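Local coordinates for PUA domain-containing protein (Thermoplasma acidophilum DSM 1728, PDB 1Q7H), which is of unknown function but, as a protein with a PUA domain, probably binds RNA and may act in translation initiation, at residues Ser20-Asp25 against Pro68-Val73; Pro58-Leu63 against His142-Glu147; Leu62-Asn67 against Gly114-Val119; Ser100-Asp105 against Glu123-Glu128. All coordinates share one frame; numbering follows the deposited sequence.

Interaction 1: residues Ser20-Asp25 against Pro68-Val73; sequences SRYGID and PSRNIV. Unlike the reference sequence in segment 20-25: Ser20 (reference Ala).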
loop_
_atom_site.group_PDB
_atom_site.type_symbol
_atom_site.label_atom_id
_atom_site.label_comp_id
_atom_site.label_asym_id
_atom_site.label_seq_id
_atom_site.Cartn_x
_atom_site.Cartn_y
_atom_site.Cartn_z
ATOM N N SER A 20 -4.195 10.454 4.625
ATOM C CA SER A 20 -3.370 11.664 4.637
ATOM C C SER A 20 -2.126 11.451 5.508
ATOM O O SER A 20 -1.137 12.167 5.390
ATOM C CB SER A 20 -4.174 12.863 5.160
ATOM O OG SER A 20 -3.437 14.079 5.029
ATOM N N ARG A 21 -2.176 10.457 6.385
ATOM C CA ARG A 21 -1.034 10.157 7.238
ATOM C C ARG A 21 0.167 9.769 6.392
ATOM O O ARG A 21 1.312 9.941 6.806
ATOM C CB ARG A 21 -1.355 8.992 8.172
ATOM C CG ARG A 21 -2.278 9.328 9.336
ATOM C CD ARG A 21 -2.474 8.086 10.184
ATOM N NE ARG A 21 -1.204 7.386 10.368
ATOM C CZ ARG A 21 -1.091 6.106 10.706
ATOM N NH1 ARG A 21 -2.179 5.372 10.903
ATOM N NH2 ARG A 21 0.110 5.557 10.836
ATOM N N TYR A 22 -0.097 9.231 5.208
ATOM C CA TYR A 22 0.970 8.797 4.318
ATOM C C TYR A 22 1.108 9.734 3.137
ATOM O O TYR A 22 1.783 9.417 2.158
ATOM C CB TYR A 22 0.681 7.378 3.825
ATOM C CG TYR A 22 0.624 6.383 4.946
ATOM C CD1 TYR A 22 1.774 6.044 5.653
ATOM C CD2 TYR A 22 -0.584 5.790 5.323
ATOM C CE1 TYR A 22 1.732 5.141 6.712
ATOM C CE2 TYR A 22 -0.638 4.883 6.381
ATOM C CZ TYR A 22 0.526 4.563 7.072
ATOM O OH TYR A 22 0.491 3.664 8.119
ATOM N N GLY A 23 0.459 10.890 3.236
ATOM C CA GLY A 23 0.514 11.861 2.161
ATOM C C GLY A 23 -0.353 11.484 0.969
ATOM O O GLY A 23 -0.206 12.064 -0.103
ATOM N N ILE A 24 -1.244 10.506 1.146
ATOM C CA ILE A 24 -2.146 10.083 0.070
ATOM C C ILE A 24 -3.362 10.996 0.220
ATOM O O ILE A 24 -4.128 10.888 1.181
ATOM C CB ILE A 24 -2.539 8.579 0.231
ATOM C CG1 ILE A 24 -1.273 7.713 0.157
ATOM C CG2 ILE A 24 -3.525 8.161 -0.867
ATOM C CD1 ILE A 24 -1.469 6.234 0.402
ATOM N N ASP A 25 -3.527 11.903 -0.732
ATOM C CA ASP A 25 -4.598 12.893 -0.686
ATOM C C ASP A 25 -5.890 12.569 -1.429
ATOM O O ASP A 25 -5.948 12.680 -2.653
ATOM C CB ASP A 25 -4.047 14.230 -1.205
ATOM C CG ASP A 25 -5.040 15.371 -1.080
ATOM O OD1 ASP A 25 -6.234 15.127 -0.795
ATOM O OD2 ASP A 25 -4.621 16.526 -1.281
ATOM N N PRO A 68 1.716 8.332 -2.409
ATOM C CA PRO A 68 1.963 8.680 -1.012
ATOM C C PRO A 68 3.213 9.565 -1.074
ATOM O O PRO A 68 3.916 9.569 -2.091
ATOM C CB PRO A 68 2.263 7.322 -0.367
ATOM C CG PRO A 68 2.891 6.563 -1.483
ATOM C CD PRO A 68 1.941 6.893 -2.624
ATOM N N SER A 69 3.502 10.298 -0.008
ATOM C CA SER A 69 4.679 11.162 0.006
ATOM C C SER A 69 5.745 10.660 0.969
ATOM O O SER A 69 6.796 11.271 1.104
ATOM C CB SER A 69 4.294 12.594 0.377
ATOM O OG SER A 69 3.706 12.642 1.663
ATOM N N ARG A 70 5.469 9.557 1.652
ATOM C CA ARG A 70 6.447 8.994 2.575
ATOM C C ARG A 70 6.368 7.482 2.565
ATOM O O ARG A 70 5.419 6.906 2.036
ATOM C CB ARG A 70 6.222 9.525 4.004
ATOM C CG ARG A 70 4.796 9.357 4.538
ATOM C CD ARG A 70 4.588 10.129 5.850
ATOM N NE ARG A 70 5.262 9.500 6.986
ATOM C CZ ARG A 70 4.705 8.610 7.811
ATOM N NH1 ARG A 70 3.445 8.227 7.645
ATOM N NH2 ARG A 70 5.416 8.097 8.806
ATOM N N ASN A 71 7.396 6.858 3.132
ATOM C CA ASN A 71 7.500 5.411 3.255
ATOM C C ASN A 71 7.552 4.687 1.932
ATOM O O ASN A 71 7.062 3.573 1.814
ATOM C CB ASN A 71 6.345 4.878 4.100
ATOM C CG ASN A 71 6.402 5.382 5.533
ATOM O OD1 ASN A 71 7.169 6.290 5.847
ATOM N ND2 ASN A 71 5.586 4.801 6.403
ATOM N N ILE A 72 8.165 5.321 0.943
ATOM C CA ILE A 72 8.282 4.725 -0.375
ATOM C C ILE A 72 9.560 3.896 -0.501
ATOM O O ILE A 72 10.615 4.275 0.002
ATOM C CB ILE A 72 8.282 5.808 -1.463
ATOM C CG1 ILE A 72 6.934 6.520 -1.494
ATOM C CG2 ILE A 72 8.553 5.193 -2.815
ATOM C CD1 ILE A 72 6.971 7.808 -2.305
ATOM N N VAL A 73 9.446 2.762 -1.178
ATOM C CA VAL A 73 10.570 1.865 -1.399
ATOM C C VAL A 73 10.591 1.506 -2.872
ATOM O O VAL A 73 9.594 1.036 -3.416
ATOM C CB VAL A 73 10.419 0.567 -0.581
ATOM C CG1 VAL A 73 11.596 -0.346 -0.828
ATOM C CG2 VAL A 73 10.301 0.903 0.898
HETATM O O HOH W 1 2.677 6.763 10.304
#
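Ile24 and Pro68 bring the two backbones closest, with their CA atoms 4.5 Å apart where the loop just after helix 9-20 meets the loop leading into strand 72-75. One backbone bond spans the gap: Ser69 N donates to Tyr22 O over 2.9 Å, at an N-H...O angle of 156°. Gly23, at positive phi, is the C-prime residue of a Schellman motif that ends the helix. Ser69 OG lies 3.3 Å from Gly23 CA, and a CB there would collide with it. The helix falls in the DUF1947 family region and the strand in the PUA region, so this contact joins the two. The Arg70 chain leaves with CG between the backbone N and the carbonyl carbon (chi1 53°) and bends at chi3. Arg70 NH1 donates to Arg21 O over 2.9 Å, from above the carbonyl plane. Arg70 NH1 also lies 3.4 Å from Tyr22 CD1, and the guanidinium and ring planes are only 8° apart. Water 1 accepts from Arg70 NH1 and Arg21 NH2, bridging two like charges. A leucine in place of Arg70 would probably leave Arg21 O without this donor and the water without one of its two donors. Asn71 ND2, bonded to Met106 O, sits at the Tyr22 ring edge. Ile24 and Pro68 also lie side by side, CG1 of the former 3.6 Å from CB of the latter.

Interaction 2: residues Pro58-Leu63 against His142-Glu147; sequences PSVYLL and HFPGDE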
loop_
_atom_site.group_PDB
_atom_site.type_symbol
_atom_site.label_atom_id
_atom_site.label_comp_id
_atom_site.label_asym_id
_atom_site.label_seq_id
_atom_site.Cartn_x
_atom_site.Cartn_y
_atom_site.Cartn_z
ATOM N N PRO A 58 -4.016 1.102 1.715
ATOM C CA PRO A 58 -4.404 1.712 0.432
ATOM C C PRO A 58 -4.232 0.621 -0.616
ATOM O O PRO A 58 -3.356 -0.227 -0.475
ATOM C CB PRO A 58 -3.377 2.824 0.256
ATOM C CG PRO A 58 -2.136 2.235 0.936
ATOM C CD PRO A 58 -2.739 1.656 2.201
ATOM N N SER A 59 -5.064 0.614 -1.648
ATOM C CA SER A 59 -4.928 -0.393 -2.688
ATOM C C SER A 59 -3.832 0.067 -3.645
ATOM O O SER A 59 -3.430 1.226 -3.620
ATOM C CB SER A 59 -6.234 -0.545 -3.470
ATOM O OG SER A 59 -6.414 0.543 -4.352
ATOM N N VAL A 60 -3.348 -0.835 -4.490
ATOM C CA VAL A 60 -2.338 -0.437 -5.446
ATOM C C VAL A 60 -2.955 0.567 -6.418
ATOM O O VAL A 60 -2.239 1.376 -6.995
ATOM C CB VAL A 60 -1.750 -1.639 -6.223
ATOM C CG1 VAL A 60 -0.796 -2.419 -5.317
ATOM C CG2 VAL A 60 -2.874 -2.543 -6.728
ATOM N N TYR A 61 -4.280 0.532 -6.586
ATOM C CA TYR A 61 -4.932 1.489 -7.486
ATOM C C TYR A 61 -4.862 2.876 -6.867
ATOM O O TYR A 61 -4.598 3.854 -7.560
ATOM C CB TYR A 61 -6.403 1.133 -7.732
ATOM C CG TYR A 61 -6.616 -0.277 -8.214
ATOM C CD1 TYR A 61 -5.710 -0.881 -9.089
ATOM C CD2 TYR A 61 -7.718 -1.017 -7.789
ATOM C CE1 TYR A 61 -5.898 -2.196 -9.527
ATOM C CE2 TYR A 61 -7.918 -2.324 -8.218
ATOM C CZ TYR A 61 -7.008 -2.909 -9.082
ATOM O OH TYR A 61 -7.208 -4.202 -9.488
ATOM N N LEU A 62 -5.105 2.963 -5.560
ATOM C CA LEU A 62 -5.042 4.258 -4.900
ATOM C C LEU A 62 -3.600 4.769 -4.921
ATOM O O LEU A 62 -3.360 5.945 -5.165
ATOM C CB LEU A 62 -5.544 4.175 -3.455
ATOM C CG LEU A 62 -5.413 5.486 -2.664
ATOM C CD1 LEU A 62 -6.138 6.618 -3.409
ATOM C CD2 LEU A 62 -6.007 5.322 -1.279
ATOM N N LEU A 63 -2.638 3.886 -4.677
ATOM C CA LEU A 63 -1.243 4.302 -4.683
ATOM C C LEU A 63 -0.858 4.950 -6.017
ATOM O O LEU A 63 -0.045 5.879 -6.062
ATOM C CB LEU A 63 -0.329 3.108 -4.410
ATOM C CG LEU A 63 -0.328 2.510 -2.999
ATOM C CD1 LEU A 63 0.704 1.399 -2.943
ATOM C CD2 LEU A 63 0.002 3.567 -1.964
ATOM N N HIS A 142 -0.207 -6.534 0.433
ATOM C CA HIS A 142 -1.176 -6.291 -0.627
ATOM C C HIS A 142 -0.457 -6.142 -1.949
ATOM O O HIS A 142 0.540 -5.426 -2.051
ATOM C CB HIS A 142 -2.022 -5.037 -0.381
ATOM C CG HIS A 142 -2.925 -4.704 -1.533
ATOM N ND1 HIS A 142 -2.959 -3.457 -2.122
ATOM C CD2 HIS A 142 -3.752 -5.485 -2.266
ATOM C CE1 HIS A 142 -3.761 -3.487 -3.171
ATOM N NE2 HIS A 142 -4.254 -4.708 -3.283
ATOM N N PHE A 143 -0.976 -6.816 -2.968
ATOM C CA PHE A 143 -0.381 -6.767 -4.292
ATOM C C PHE A 143 -1.486 -7.004 -5.305
ATOM O O PHE A 143 -2.569 -7.457 -4.944
ATOM C CB PHE A 143 0.727 -7.825 -4.404
ATOM C CG PHE A 143 0.268 -9.221 -4.100
ATOM C CD1 PHE A 143 -0.098 -10.089 -5.124
ATOM C CD2 PHE A 143 0.186 -9.665 -2.786
ATOM C CE1 PHE A 143 -0.540 -11.380 -4.843
ATOM C CE2 PHE A 143 -0.261 -10.962 -2.497
ATOM C CZ PHE A 143 -0.623 -11.814 -3.530
ATOM N N PRO A 144 -1.229 -6.717 -6.592
ATOM C CA PRO A 144 -2.271 -6.916 -7.601
ATOM C C PRO A 144 -2.816 -8.345 -7.686
ATOM O O PRO A 144 -2.062 -9.313 -7.650
ATOM C CB PRO A 144 -1.587 -6.485 -8.895
ATOM C CG PRO A 144 -0.533 -5.499 -8.429
ATOM C CD PRO A 144 0.007 -6.213 -7.213
ATOM N N GLY A 145 -4.134 -8.460 -7.805
ATOM C CA GLY A 145 -4.754 -9.767 -7.924
ATOM C C GLY A 145 -4.750 -10.620 -6.671
ATOM O O GLY A 145 -5.078 -11.804 -6.733
ATOM N N ASP A 146 -4.389 -10.039 -5.530
ATOM C CA ASP A 146 -4.370 -10.805 -4.296
ATOM C C ASP A 146 -5.800 -11.062 -3.798
ATOM O O ASP A 146 -6.764 -10.781 -4.501
ATOM C CB ASP A 146 -3.538 -10.075 -3.237
ATOM C CG ASP A 146 -4.175 -8.788 -2.764
ATOM O OD1 ASP A 146 -5.206 -8.369 -3.332
ATOM O OD2 ASP A 146 -3.632 -8.190 -1.813
ATOM N N GLU A 147 -5.935 -11.600 -2.593
ATOM C CA GLU A 147 -7.251 -11.905 -2.040
ATOM C C GLU A 147 -8.136 -10.684 -1.847
ATOM O O GLU A 147 -9.348 -10.760 -2.033
ATOM C CB GLU A 147 -7.112 -12.652 -0.709
ATOM C CG GLU A 147 -6.071 -12.057 0.234
ATOM C CD GLU A 147 -6.214 -12.556 1.666
ATOM O OE1 GLU A 147 -6.342 -13.785 1.864
ATOM O OE2 GLU A 147 -6.189 -11.716 2.594
#
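Val60 in the first turn of helix 60-65 packs against His142 at the end of strand 136-142, a contact that joins the N terminus of this helix, in the DUF1947 region, to the sheet of the PUA domain. The backbones stay apart: the CA atoms of Val60 and Phe143 are 6.7 Å from each other, and the contact is made by side chains, chiefly those of Val60 and His142. His142 has CG anti to its backbone N (chi1 174°), and the ring meets the helix start with its edge, Val60 N lying near the ring plane. The imidazole is probably turned over in the model, so which edge atom is carbon and which nitrogen carries no weight here. Both methyls of Val60 touch this ring, and CG2 also reaches Pro144 CG at 4.1 Å, the two side chains crossing at about a right angle. Pro144 belongs to a type II turn from Phe143 to Asp146. Ser59 is the N-cap: its OG accepts from Leu62 N at 3.0 Å and an angle of 159°, more weakly from Tyr61 N, and is also bonded to Pro48 O. An alanine in place of His142 would probably open a gap beside Val60 and leave Phe51 without its edge-to-face partner. The helix start would probably disfavour a charged imidazole and the nearby Asp146 carboxylate favour one, leaving its charge unsettled.

Interaction 3: residues Leu62-Asn67 against Gly114-Val119; sequences LLNYRN and GYFIAV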
loop_
_atom_site.group_PDB
_atom_site.type_symbol
_atom_site.label_atom_id
_atom_site.label_comp_id
_atom_site.label_asym_id
_atom_site.label_seq_id
_atom_site.Cartn_x
_atom_site.Cartn_y
_atom_site.Cartn_z
ATOM N N LEU A 62 -5.105 2.963 -5.560
ATOM C CA LEU A 62 -5.042 4.258 -4.900
ATOM C C LEU A 62 -3.600 4.769 -4.921
ATOM O O LEU A 62 -3.360 5.945 -5.165
ATOM C CB LEU A 62 -5.544 4.175 -3.455
ATOM C CG LEU A 62 -5.413 5.486 -2.664
ATOM C CD1 LEU A 62 -6.138 6.618 -3.409
ATOM C CD2 LEU A 62 -6.007 5.322 -1.279
ATOM N N LEU A 63 -2.638 3.886 -4.677
ATOM C CA LEU A 63 -1.243 4.302 -4.683
ATOM C C LEU A 63 -0.858 4.950 -6.017
ATOM O O LEU A 63 -0.045 5.879 -6.062
ATOM C CB LEU A 63 -0.329 3.108 -4.410
ATOM C CG LEU A 63 -0.328 2.510 -2.999
ATOM C CD1 LEU A 63 0.704 1.399 -2.943
ATOM C CD2 LEU A 63 0.002 3.567 -1.964
ATOM N N ASN A 64 -1.455 4.475 -7.100
ATOM C CA ASN A 64 -1.129 5.005 -8.414
ATOM C C ASN A 64 -2.000 6.178 -8.818
ATOM O O ASN A 64 -1.648 6.925 -9.722
ATOM C CB ASN A 64 -1.189 3.889 -9.456
ATOM C CG ASN A 64 -0.027 2.920 -9.319
ATOM O OD1 ASN A 64 -0.206 1.712 -9.078
ATOM N ND2 ASN A 64 1.178 3.447 -9.463
ATOM N N TYR A 65 -3.126 6.349 -8.130
ATOM C CA TYR A 65 -4.034 7.455 -8.403
ATOM C C TYR A 65 -3.587 8.686 -7.599
ATOM O O TYR A 65 -3.615 9.810 -8.090
ATOM C CB TYR A 65 -5.461 7.049 -8.019
ATOM C CG TYR A 65 -6.448 8.193 -7.944
ATOM C CD1 TYR A 65 -6.573 9.102 -8.995
ATOM C CD2 TYR A 65 -7.282 8.347 -6.835
ATOM C CE1 TYR A 65 -7.504 10.136 -8.948
ATOM C CE2 TYR A 65 -8.225 9.377 -6.781
ATOM C CZ TYR A 65 -8.330 10.267 -7.840
ATOM O OH TYR A 65 -9.256 11.291 -7.801
ATOM N N ARG A 66 -3.173 8.461 -6.357
ATOM C CA ARG A 66 -2.722 9.539 -5.476
ATOM C C ARG A 66 -1.497 9.042 -4.719
ATOM O O ARG A 66 -1.627 8.436 -3.652
ATOM C CB ARG A 66 -3.839 9.899 -4.487
ATOM C CG ARG A 66 -5.007 10.631 -5.111
ATOM C CD ARG A 66 -4.625 12.059 -5.419
ATOM N NE ARG A 66 -5.665 12.785 -6.137
ATOM C CZ ARG A 66 -5.703 12.934 -7.456
ATOM N NH1 ARG A 66 -4.756 12.401 -8.223
ATOM N NH2 ARG A 66 -6.677 13.649 -8.006
ATOM N N ASN A 67 -0.310 9.291 -5.276
ATOM C CA ASN A 67 0.933 8.820 -4.669
ATOM C C ASN A 67 1.134 9.225 -3.218
ATOM O O ASN A 67 0.746 10.310 -2.810
ATOM C CB ASN A 67 2.165 9.333 -5.434
ATOM C CG ASN A 67 2.225 8.863 -6.881
ATOM O OD1 ASN A 67 1.605 7.876 -7.276
ATOM N ND2 ASN A 67 3.008 9.565 -7.673
ATOM N N GLY A 114 8.425 3.965 -11.852
ATOM C CA GLY A 114 7.529 4.936 -11.248
ATOM C C GLY A 114 6.231 4.473 -10.630
ATOM O O GLY A 114 5.846 4.984 -9.585
ATOM N N TYR A 115 5.542 3.523 -11.253
ATOM C CA TYR A 115 4.264 3.058 -10.710
ATOM C C TYR A 115 4.413 2.138 -9.499
ATOM O O TYR A 115 5.399 1.414 -9.370
ATOM C CB TYR A 115 3.441 2.364 -11.810
ATOM C CG TYR A 115 4.158 1.240 -12.513
ATOM C CD1 TYR A 115 4.138 -0.054 -12.003
ATOM C CD2 TYR A 115 4.910 1.487 -13.659
ATOM C CE1 TYR A 115 4.858 -1.069 -12.610
ATOM C CE2 TYR A 115 5.634 0.480 -14.272
ATOM C CZ TYR A 115 5.610 -0.797 -13.738
ATOM O OH TYR A 115 6.393 -1.784 -14.294
ATOM N N PHE A 116 3.426 2.182 -8.612
ATOM C CA PHE A 116 3.425 1.370 -7.401
ATOM C C PHE A 116 2.908 -0.031 -7.664
ATOM O O PHE A 116 1.997 -0.231 -8.469
ATOM C CB PHE A 116 2.601 2.069 -6.319
ATOM C CG PHE A 116 3.307 3.255 -5.719
ATOM C CD1 PHE A 116 4.176 3.092 -4.640
ATOM C CD2 PHE A 116 3.170 4.520 -6.285
ATOM C CE1 PHE A 116 4.897 4.166 -4.136
ATOM C CE2 PHE A 116 3.890 5.602 -5.789
ATOM C CZ PHE A 116 4.755 5.427 -4.713
ATOM N N ILE A 117 3.492 -1.006 -6.977
ATOM C CA ILE A 117 3.120 -2.395 -7.192
ATOM C C ILE A 117 2.667 -3.166 -5.960
ATOM O O ILE A 117 2.066 -4.219 -6.091
ATOM C CB ILE A 117 4.285 -3.146 -7.840
ATOM C CG1 ILE A 117 5.510 -3.082 -6.920
ATOM C CG2 ILE A 117 4.591 -2.538 -9.216
ATOM C CD1 ILE A 117 6.754 -3.748 -7.491
ATOM N N ALA A 118 2.945 -2.655 -4.765
ATOM C CA ALA A 118 2.518 -3.368 -3.569
ATOM C C ALA A 118 2.586 -2.526 -2.312
ATOM O O ALA A 118 3.157 -1.432 -2.303
ATOM C CB ALA A 118 3.371 -4.629 -3.376
ATOM N N VAL A 119 1.967 -3.046 -1.257
ATOM C CA VAL A 119 1.999 -2.414 0.050
ATOM C C VAL A 119 2.706 -3.433 0.928
ATOM O O VAL A 119 2.473 -4.638 0.810
ATOM C CB VAL A 119 0.597 -2.150 0.624
ATOM C CG1 VAL A 119 0.722 -1.522 2.036
ATOM C CG2 VAL A 119 -0.163 -1.217 -0.294
#
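Phe116 CB points toward helix 60-65 and lies 3.6 Å from Leu63 CB, the shortest apolar approach between the segments. In Leu63 an extended second torsion (chi2 -177°) sets CD1 anti to CA. Leu63 CD1 lies 3.8 Å from Val119 CG2 and at a similar distance from Ala118 O. Phe116 holds its CG anti to the carbonyl carbon, beside the backbone N (chi1 -74°), and the ring that follows meets both Leu63 and Asn67. The Leu63 carbonyl approaches this phenyl ring obliquely, with Leu63 O 3.5 Å from Phe116 CD2. Farther along, the side chain of Asn67 comes to the ring edge near CE2, its amide plane inclined 56° to the ring. The Asn64 side chain reaches the Phe116 backbone, one end of its amide near the peptide N and the other near the carbonyl O. Both asparagine amides are probably turned over in the model; turned back, that of Asn64 might hydrogen-bond with Phe116 N and O together. The ring of Tyr115 leads away from the helix, and its OH bonds to Glu80 OE2. A classic beta bulge, in which Ile117 and Ala118 both face Val109 of strand 106-111, fits the pattern of side chains, since both of these residues point away from the helix while Phe116 and Val119 meet it. Around the contact, Phe108 of strand 106-111 packs on Leu63, Pro68 lies on Phe116, helix 80-83 meets Ile117 and Ala118, and strand 136-142 flanks Val119.

Interaction 4: residues Ser100-Asp105 against Glu123-Glu128; sequences SIRKGD and EMDAGE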
loop_
_atom_site.group_PDB
_atom_site.type_symbol
_atom_site.label_atom_id
_atom_site.label_comp_id
_atom_site.label_asym_id
_atom_site.label_seq_id
_atom_site.Cartn_x
_atom_site.Cartn_y
_atom_site.Cartn_z
ATOM N N SER A 100 13.514 7.406 6.576
ATOM C CA SER A 100 12.876 7.502 7.873
ATOM C C SER A 100 12.107 6.223 8.200
ATOM O O SER A 100 11.526 6.105 9.267
ATOM C CB SER A 100 11.949 8.717 7.927
ATOM O OG SER A 100 10.783 8.513 7.162
ATOM N N ILE A 101 12.128 5.254 7.286
ATOM C CA ILE A 101 11.430 3.991 7.503
ATOM C C ILE A 101 12.041 3.163 8.635
ATOM O O ILE A 101 13.255 2.972 8.717
ATOM C CB ILE A 101 11.384 3.134 6.196
ATOM C CG1 ILE A 101 10.392 3.742 5.200
ATOM C CG2 ILE A 101 10.946 1.719 6.504
ATOM C CD1 ILE A 101 10.566 3.234 3.767
ATOM N N ARG A 102 11.172 2.679 9.514
ATOM C CA ARG A 102 11.583 1.875 10.649
ATOM C C ARG A 102 10.785 0.579 10.652
ATOM O O ARG A 102 9.677 0.508 10.105
ATOM C CB ARG A 102 11.321 2.629 11.961
ATOM C CG ARG A 102 12.118 3.910 12.118
ATOM C CD ARG A 102 13.603 3.619 12.249
ATOM N NE ARG A 102 14.399 4.842 12.291
ATOM C CZ ARG A 102 14.886 5.466 11.221
ATOM N NH1 ARG A 102 14.668 4.986 10.004
ATOM N NH2 ARG A 102 15.595 6.580 11.371
ATOM N N LYS A 103 11.351 -0.443 11.278
ATOM C CA LYS A 103 10.690 -1.735 11.374
ATOM C C LYS A 103 9.276 -1.514 11.892
ATOM O O LYS A 103 9.074 -0.815 12.882
ATOM C CB LYS A 103 11.471 -2.646 12.328
ATOM C CG LYS A 103 10.924 -4.052 12.406
ATOM C CD LYS A 103 11.927 -5.019 13.003
ATOM C CE LYS A 103 11.424 -6.452 12.904
ATOM N NZ LYS A 103 12.479 -7.427 13.286
ATOM N N GLY A 104 8.291 -2.088 11.209
ATOM C CA GLY A 104 6.918 -1.918 11.651
ATOM C C GLY A 104 6.086 -0.933 10.844
ATOM O O GLY A 104 4.862 -0.991 10.890
ATOM N N ASP A 105 6.737 -0.023 10.122
ATOM C CA ASP A 105 6.025 0.948 9.293
ATOM C C ASP A 105 5.407 0.276 8.065
ATOM O O ASP A 105 5.906 -0.736 7.565
ATOM C CB ASP A 105 6.971 2.034 8.759
ATOM C CG ASP A 105 7.555 2.911 9.844
ATOM O OD1 ASP A 105 7.007 2.925 10.961
ATOM O OD2 ASP A 105 8.562 3.599 9.565
ATOM N N GLU A 123 10.364 -4.827 7.752
ATOM C CA GLU A 123 10.924 -5.803 8.678
ATOM C C GLU A 123 12.308 -5.342 9.153
ATOM O O GLU A 123 12.921 -5.989 9.998
ATOM C CB GLU A 123 11.061 -7.154 7.979
ATOM C CG GLU A 123 9.750 -7.758 7.535
ATOM C CD GLU A 123 9.050 -8.489 8.650
ATOM O OE1 GLU A 123 7.933 -8.995 8.425
ATOM O OE2 GLU A 123 9.623 -8.562 9.752
HETATM N N MSE A 124 12.788 -4.229 8.600
HETATM C CA MSE A 124 14.098 -3.668 8.934
HETATM C C MSE A 124 14.059 -2.140 8.861
HETATM O O MSE A 124 13.203 -1.572 8.176
HETATM C CB MSE A 124 15.164 -4.154 7.935
HETATM C CG MSE A 124 15.453 -5.650 7.938
HETATM SE SE MSE A 124 16.618 -6.201 6.464
HETATM C CE MSE A 124 18.279 -5.410 7.081
ATOM N N ASP A 125 14.990 -1.481 9.555
ATOM C CA ASP A 125 15.085 -0.024 9.513
ATOM C C ASP A 125 15.823 0.361 8.221
ATOM O O ASP A 125 16.683 -0.380 7.748
ATOM C CB ASP A 125 15.875 0.527 10.707
ATOM C CG ASP A 125 15.232 0.207 12.049
ATOM O OD1 ASP A 125 13.981 0.154 12.148
ATOM O OD2 ASP A 125 15.995 0.027 13.020
ATOM N N ALA A 126 15.499 1.525 7.661
ATOM C CA ALA A 126 16.139 1.962 6.429
ATOM C C ALA A 126 17.668 2.003 6.537
ATOM O O ALA A 126 18.372 1.711 5.573
ATOM C CB ALA A 126 15.611 3.325 6.025
ATOM N N GLY A 127 18.178 2.372 7.705
ATOM C CA GLY A 127 19.619 2.442 7.884
ATOM C C GLY A 127 20.332 1.121 7.644
ATOM O O GLY A 127 21.301 1.055 6.889
ATOM N N GLU A 128 19.853 0.070 8.297
ATOM C CA GLU A 128 20.450 -1.253 8.170
ATOM C C GLU A 128 20.288 -1.812 6.760
ATOM O O GLU A 128 21.201 -2.452 6.235
ATOM C CB GLU A 128 19.830 -2.198 9.212
ATOM C CG GLU A 128 20.252 -3.655 9.086
ATOM C CD GLU A 128 19.877 -4.497 10.308
ATOM O OE1 GLU A 128 18.891 -4.179 10.997
ATOM O OE2 GLU A 128 20.574 -5.491 10.565
#
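Lys103 N donates to Asp125 OD1 over 2.8 Å in a nearly straight bond (167°), meeting the oxygen almost in line with its C-O bond. Beside it, Ala126 N donates to Ile101 O over 2.9 Å, at an angle of 168°. Ile101 O is gripped a second time by Arg102 NH1, at 2.8 Å; the two donors approach from opposite faces of the carbonyl plane. The Arg102 chain bends at chi2 (-67°), which turns CD; its NH1 also bonds to Asp99 O. Asp125 holds the N-cap position of helix 126-132 yet makes no capping bond, its OD1 being used instead on the neighbouring loop. That loop, between strands 94-97 and 106-111 of the PUA domain, contains a type II turn from Arg102 to Asp105, with Gly104 at backbone angles that call for glycine. Within the turn Arg102 N donates to Asp105 OD2 from above the carboxylate plane. Gly104 and Asp105 also form backbone hydrogen bonds with Ala122, which brings the turn alongside the end of strand 116-122. Arg102 and Asp125 cross at about a right angle, with Arg102 CD 3.5 Å from Asp125 OD1, but their charged groups are not in contact. The extended Lys103 chain comes against the Glu123 carbonyl, Lys103 CE lying 3.3 Å from Glu123 O. Lys103 NZ is 4.7 Å from Glu123 OE2, while the other carboxylate oxygen of Glu123 forms a salt bridge with Arg139. Ile101 CB rests 4.2 Å from Ala126 CB.

In the fold
From the N terminus, interaction 1 closes the first loop, bringing the end of helix 9-20 to the approach of strand 72-75. Helix 60-65 lies inside that loop and starts both interaction 2 and interaction 3, which share Leu62 and Leu63 and whose centres are about 8 Å apart; each therefore crosses interaction 1. Interaction 3 closes on strand 116-122 and interaction 2 later, beyond strand 136-142. Interaction 4 begins after interaction 1 has closed, crosses interaction 3, and nests inside the loop of interaction 2. Interactions 1, 2 and 3 tie the DUF1947 region to the PUA sheet, whereas interaction 4 lies within the PUA domain, touching interaction 1 through Ile101 and Val73.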